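Local coordinates for thioesterase domain-containing protein (Pyrococcus horikoshii, PDB 1IXL) that adopts a hot-dog fold and is of unestablished function but probably hydrolyses acyl-CoA thioesters, at residues 44-58 against 75-89. Numbering follows the deposited sequence.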
loop_
_atom_site.group_PDB
_atom_site.type_symbol
_atom_site.label_atom_id
_atom_site.label_comp_id
_atom_site.label_asym_id
_atom_site.label_seq_id
_atom_site.Cartn_x
_atom_site.Cartn_y
_atom_site.Cartn_z
ATOM N N GLY A 44 0.316 -21.569 8.118
ATOM C CA GLY A 44 1.092 -20.462 7.588
ATOM C C GLY A 44 0.300 -19.376 6.885
ATOM O O GLY A 44 0.869 -18.584 6.142
ATOM N N LEU A 45 -1.008 -19.337 7.108
ATOM C CA LEU A 45 -1.836 -18.329 6.471
ATOM C C LEU A 45 -1.504 -16.943 7.042
ATOM O O LEU A 45 -1.519 -16.740 8.253
ATOM C CB LEU A 45 -3.320 -18.660 6.673
ATOM C CG LEU A 45 -4.368 -17.678 6.145
ATOM C CD1 LEU A 45 -4.263 -17.570 4.618
ATOM C CD2 LEU A 45 -5.762 -18.164 6.552
ATOM N N VAL A 46 -1.167 -16.012 6.153
ATOM C CA VAL A 46 -0.844 -14.646 6.547
ATOM C C VAL A 46 -2.112 -13.817 6.747
ATOM O O VAL A 46 -3.031 -13.840 5.936
ATOM C CB VAL A 46 0.051 -13.961 5.487
ATOM C CG1 VAL A 46 0.231 -12.462 5.840
ATOM C CG2 VAL A 46 1.415 -14.658 5.446
ATOM N N HIS A 47 -2.162 -13.081 7.843
ATOM C CA HIS A 47 -3.332 -12.262 8.120
ATOM C C HIS A 47 -3.499 -11.178 7.057
ATOM O O HIS A 47 -2.539 -10.499 6.698
ATOM C CB HIS A 47 -3.198 -11.633 9.512
ATOM C CG HIS A 47 -4.449 -10.969 9.989
ATOM N ND1 HIS A 47 -5.681 -11.577 9.935
ATOM C CD2 HIS A 47 -4.651 -9.749 10.547
ATOM C CE1 HIS A 47 -6.592 -10.760 10.441
ATOM N NE2 HIS A 47 -5.989 -9.644 10.817
ATOM N N GLY A 48 -4.729 -11.009 6.571
ATOM C CA GLY A 48 -5.020 -10.017 5.547
ATOM C C GLY A 48 -4.722 -8.588 5.973
ATOM O O GLY A 48 -4.598 -7.683 5.133
ATOM N N GLY A 49 -4.599 -8.371 7.279
ATOM C CA GLY A 49 -4.291 -7.029 7.746
ATOM C C GLY A 49 -2.932 -6.574 7.244
ATOM O O GLY A 49 -2.708 -5.385 6.992
ATOM N N PHE A 50 -1.997 -7.507 7.098
ATOM C CA PHE A 50 -0.675 -7.115 6.616
ATOM C C PHE A 50 -0.688 -6.786 5.125
ATOM O O PHE A 50 -0.066 -5.819 4.684
ATOM C CB PHE A 50 0.338 -8.216 6.957
ATOM C CG PHE A 50 0.531 -8.392 8.442
ATOM C CD1 PHE A 50 1.252 -7.450 9.173
ATOM C CD2 PHE A 50 -0.085 -9.437 9.120
ATOM C CE1 PHE A 50 1.355 -7.543 10.550
ATOM C CE2 PHE A 50 0.009 -9.542 10.501
ATOM C CZ PHE A 50 0.728 -8.597 11.224
ATOM N N THR A 51 -1.424 -7.587 4.369
ATOM C CA THR A 51 -1.567 -7.379 2.940
ATOM C C THR A 51 -2.242 -6.033 2.696
ATOM O O THR A 51 -1.853 -5.267 1.787
ATOM C CB THR A 51 -2.422 -8.480 2.335
ATOM O OG1 THR A 51 -1.869 -9.743 2.703
ATOM C CG2 THR A 51 -2.439 -8.358 0.811
ATOM N N PHE A 52 -3.256 -5.741 3.506
ATOM C CA PHE A 52 -3.959 -4.454 3.402
ATOM C C PHE A 52 -3.009 -3.310 3.769
ATOM O O PHE A 52 -3.000 -2.273 3.110
ATOM C CB PHE A 52 -5.170 -4.412 4.347
ATOM C CG PHE A 52 -5.879 -3.063 4.382
ATOM C CD1 PHE A 52 -6.987 -2.820 3.579
ATOM C CD2 PHE A 52 -5.425 -2.047 5.212
ATOM C CE1 PHE A 52 -7.638 -1.566 3.603
ATOM C CE2 PHE A 52 -6.059 -0.782 5.250
ATOM C CZ PHE A 52 -7.171 -0.545 4.440
ATOM N N GLY A 53 -2.215 -3.507 4.825
ATOM C CA GLY A 53 -1.296 -2.471 5.255
ATOM C C GLY A 53 -0.337 -2.153 4.128
ATOM O O GLY A 53 -0.043 -0.993 3.859
ATOM N N LEU A 54 0.181 -3.192 3.477
ATOM C CA LEU A 54 1.085 -2.958 2.350
ATOM C C LEU A 54 0.375 -2.161 1.253
ATOM O O LEU A 54 0.923 -1.178 0.727
ATOM C CB LEU A 54 1.601 -4.289 1.778
ATOM C CG LEU A 54 2.189 -4.264 0.355
ATOM C CD1 LEU A 54 3.459 -3.424 0.315
ATOM C CD2 LEU A 54 2.504 -5.688 -0.092
ATOM N N ALA A 55 -0.833 -2.568 0.888
ATOM C CA ALA A 55 -1.551 -1.828 -0.162
ATOM C C ALA A 55 -1.829 -0.367 0.238
ATOM O O ALA A 55 -1.709 0.550 -0.580
ATOM C CB ALA A 55 -2.867 -2.536 -0.507
ATOM N N ASP A 56 -2.213 -0.170 1.496
ATOM C CA ASP A 56 -2.514 1.163 2.068
ATOM C C ASP A 56 -1.272 2.069 1.909
ATOM O O ASP A 56 -1.361 3.207 1.443
ATOM C CB ASP A 56 -2.871 0.964 3.562
ATOM C CG ASP A 56 -3.141 2.274 4.321
ATOM O OD1 ASP A 56 -2.872 3.379 3.789
ATOM O OD2 ASP A 56 -3.618 2.172 5.486
ATOM N N TYR A 57 -0.115 1.549 2.301
ATOM C CA TYR A 57 1.135 2.292 2.208
ATOM C C TYR A 57 1.466 2.647 0.756
ATOM O O TYR A 57 1.906 3.761 0.487
ATOM C CB TYR A 57 2.270 1.470 2.879
ATOM C CG TYR A 57 3.684 2.076 2.899
ATOM C CD1 TYR A 57 3.894 3.452 3.094
ATOM C CD2 TYR A 57 4.811 1.243 2.855
ATOM C CE1 TYR A 57 5.179 3.969 3.252
ATOM C CE2 TYR A 57 6.102 1.744 3.020
ATOM C CZ TYR A 57 6.281 3.113 3.226
ATOM O OH TYR A 57 7.542 3.609 3.474
ATOM N N ALA A 58 1.251 1.721 -0.184
ATOM C CA ALA A 58 1.539 2.016 -1.580
ATOM C C ALA A 58 0.668 3.184 -2.066
ATOM O O ALA A 58 1.122 4.077 -2.812
ATOM C CB ALA A 58 1.292 0.756 -2.457
ATOM N N VAL A 75 -11.761 -3.231 -0.411
ATOM C CA VAL A 75 -10.784 -4.196 -0.904
ATOM C C VAL A 75 -11.386 -5.587 -1.024
ATOM O O VAL A 75 -12.355 -5.928 -0.335
ATOM C CB VAL A 75 -9.550 -4.288 0.019
ATOM C CG1 VAL A 75 -8.808 -2.932 0.060
ATOM C CG2 VAL A 75 -9.978 -4.723 1.433
ATOM N N ARG A 76 -10.820 -6.372 -1.926
ATOM C CA ARG A 76 -11.238 -7.753 -2.149
ATOM C C ARG A 76 -9.962 -8.560 -2.046
ATOM O O ARG A 76 -8.946 -8.227 -2.677
ATOM C CB ARG A 76 -11.810 -7.958 -3.561
ATOM C CG ARG A 76 -13.144 -7.299 -3.805
ATOM C CD ARG A 76 -13.531 -7.348 -5.279
ATOM N NE ARG A 76 -14.699 -6.507 -5.525
ATOM C CZ ARG A 76 -15.948 -6.885 -5.278
ATOM N NH1 ARG A 76 -16.185 -8.099 -4.787
ATOM N NH2 ARG A 76 -16.955 -6.047 -5.504
ATOM N N PHE A 77 -9.995 -9.604 -1.234
ATOM C CA PHE A 77 -8.832 -10.457 -1.088
ATOM C C PHE A 77 -9.130 -11.561 -2.090
ATOM O O PHE A 77 -10.103 -12.283 -1.954
ATOM C CB PHE A 77 -8.761 -10.986 0.339
ATOM C CG PHE A 77 -8.521 -9.905 1.361
ATOM C CD1 PHE A 77 -9.553 -9.039 1.740
ATOM C CD2 PHE A 77 -7.273 -9.739 1.923
ATOM C CE1 PHE A 77 -9.325 -8.022 2.673
ATOM C CE2 PHE A 77 -7.031 -8.717 2.864
ATOM C CZ PHE A 77 -8.067 -7.865 3.230
ATOM N N THR A 78 -8.290 -11.682 -3.097
ATOM C CA THR A 78 -8.537 -12.634 -4.172
ATOM C C THR A 78 -7.857 -13.992 -4.035
ATOM O O THR A 78 -8.370 -14.999 -4.543
ATOM C CB THR A 78 -8.153 -11.985 -5.513
ATOM O OG1 THR A 78 -6.781 -11.590 -5.469
ATOM C CG2 THR A 78 -8.990 -10.718 -5.744
ATOM N N LYS A 79 -6.712 -14.017 -3.368
ATOM C CA LYS A 79 -5.956 -15.269 -3.140
ATOM C C LYS A 79 -5.305 -15.231 -1.768
ATOM O O LYS A 79 -4.828 -14.180 -1.343
ATOM C CB LYS A 79 -4.846 -15.439 -4.169
ATOM C CG LYS A 79 -5.303 -15.749 -5.574
ATOM C CD LYS A 79 -4.072 -15.943 -6.452
ATOM C CE LYS A 79 -4.388 -16.768 -7.692
ATOM N NZ LYS A 79 -5.417 -16.097 -8.527
ATOM N N PRO A 80 -5.267 -16.379 -1.057
ATOM C CA PRO A 80 -4.657 -16.426 0.271
ATOM C C PRO A 80 -3.154 -16.220 0.183
ATOM O O PRO A 80 -2.521 -16.616 -0.789
ATOM C CB PRO A 80 -5.034 -17.820 0.773
ATOM C CG PRO A 80 -4.985 -18.651 -0.516
ATOM C CD PRO A 80 -5.718 -17.724 -1.480
ATOM N N VAL A 81 -2.577 -15.587 1.199
ATOM C CA VAL A 81 -1.142 -15.337 1.211
ATOM C C VAL A 81 -0.531 -16.232 2.278
ATOM O O VAL A 81 -1.067 -16.358 3.379
ATOM C CB VAL A 81 -0.839 -13.831 1.528
ATOM C CG1 VAL A 81 0.654 -13.617 1.760
ATOM C CG2 VAL A 81 -1.308 -12.965 0.374
ATOM N N LYS A 82 0.591 -16.858 1.944
ATOM C CA LYS A 82 1.258 -17.770 2.863
ATOM C C LYS A 82 2.604 -17.211 3.307
ATOM O O LYS A 82 3.284 -16.556 2.528
ATOM C CB LYS A 82 1.419 -19.137 2.163
ATOM C CG LYS A 82 2.757 -19.807 2.349
ATOM C CD LYS A 82 2.887 -21.075 1.495
ATOM C CE LYS A 82 2.048 -22.208 2.047
ATOM N NZ LYS A 82 2.476 -22.598 3.426
ATOM N N VAL A 83 2.986 -17.440 4.559
ATOM C CA VAL A 83 4.277 -16.940 5.046
ATOM C C VAL A 83 5.361 -17.376 4.077
ATOM O O VAL A 83 5.386 -18.532 3.661
ATOM C CB VAL A 83 4.631 -17.494 6.441
ATOM C CG1 VAL A 83 6.126 -17.292 6.720
ATOM C CG2 VAL A 83 3.801 -16.790 7.503
ATOM N N GLY A 84 6.249 -16.455 3.719
ATOM C CA GLY A 84 7.289 -16.779 2.762
ATOM C C GLY A 84 6.992 -16.148 1.411
ATOM O O GLY A 84 7.892 -16.006 0.583
ATOM N N ASP A 85 5.732 -15.791 1.169
ATOM C CA ASP A 85 5.373 -15.136 -0.086
ATOM C C ASP A 85 6.001 -13.746 -0.073
ATOM O O ASP A 85 6.114 -13.114 0.973
ATOM C CB ASP A 85 3.841 -14.964 -0.231
ATOM C CG ASP A 85 3.108 -16.269 -0.492
ATOM O OD1 ASP A 85 3.764 -17.319 -0.706
ATOM O OD2 ASP A 85 1.861 -16.238 -0.501
ATOM N N LYS A 86 6.430 -13.288 -1.241
ATOM C CA LYS A 86 6.987 -11.958 -1.391
ATOM C C LYS A 86 5.873 -11.254 -2.156
ATOM O O LYS A 86 5.422 -11.753 -3.204
ATOM C CB LYS A 86 8.250 -11.976 -2.248
ATOM C CG LYS A 86 8.796 -10.584 -2.547
ATOM C CD LYS A 86 9.638 -10.587 -3.809
ATOM C CE LYS A 86 9.682 -9.212 -4.440
ATOM N NZ LYS A 86 10.156 -8.216 -3.446
ATOM N N LEU A 87 5.423 -10.120 -1.638
ATOM C CA LEU A 87 4.331 -9.380 -2.264
ATOM C C LEU A 87 4.766 -8.024 -2.794
ATOM O O LEU A 87 5.652 -7.398 -2.225
ATOM C CB LEU A 87 3.202 -9.147 -1.250
ATOM C CG LEU A 87 2.675 -10.348 -0.446
ATOM C CD1 LEU A 87 1.586 -9.863 0.545
ATOM C CD2 LEU A 87 2.098 -11.410 -1.394
ATOM N N VAL A 88 4.137 -7.587 -3.883
ATOM C CA VAL A 88 4.420 -6.270 -4.446
ATOM C C VAL A 88 3.100 -5.530 -4.704
ATOM O O VAL A 88 2.264 -5.978 -5.472
ATOM C CB VAL A 88 5.182 -6.331 -5.787
ATOM C CG1 VAL A 88 5.424 -4.896 -6.305
ATOM C CG2 VAL A 88 6.505 -7.065 -5.617
ATOM N N ALA A 89 2.927 -4.389 -4.057
ATOM C CA ALA A 89 1.729 -3.599 -4.255
ATOM C C ALA A 89 2.034 -2.506 -5.286
ATOM O O ALA A 89 3.052 -1.830 -5.179
ATOM C CB ALA A 89 1.312 -2.976 -2.930
HETATM O O HOH W 1 -3.932 -14.163 3.208
#
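Val81 O accepts a hydrogen bond from Val46 N at 2.8 Å, nearly straight (169°), with the donor tilted off the carbonyl plane. Two residues on, Val83 N returns a bond to Gly44 O at 2.9 Å, this one within the carbonyl plane, and the pair makes a single beta bridge between Leu45 and Lys82. A water extends the pairing, donating to Val46 O and accepting from Val81 N. Asp85 OD2 steadies the turn from Lys82 to Asp85 by accepting Lys82 N from above the carboxylate plane; the same oxygen forms a salt bridge with Arg109. Val46 wedges between two valines: with CG1 anti to the backbone N (chi1 173°), CG2 falls beside that N and lies 3.8 Å from Val83 CG2, while its CB meets Val81 CG1. At the start of the helix, side-chain-less Gly48 lets Phe77 come close, its ring edge turned to the carbonyl with CE2 3.5 Å from Gly48 O. Farther along, Leu54 reaches over strand 86-89, its CG 3.6 Å from Ala89 CB and its CD2 against Leu87 CB. Ala58 CB lies 3.8 Å from Ala89 CB. With alanines at 58 and 89, the axes of helix 48-58 and strand 86-89 approach to 8.3 Å, inclined by 35°. Phe52 CD1 and CE1 touch Val75 CG1. This is the hot-dog arrangement: helix 48-63 lies along the antiparallel sheet, Leu54 also touching Val30 and Leu32 of strand 27-33, while Ala55 touches Val105 and Val107 of strand 100-109 and Phe119 of strand 112-123.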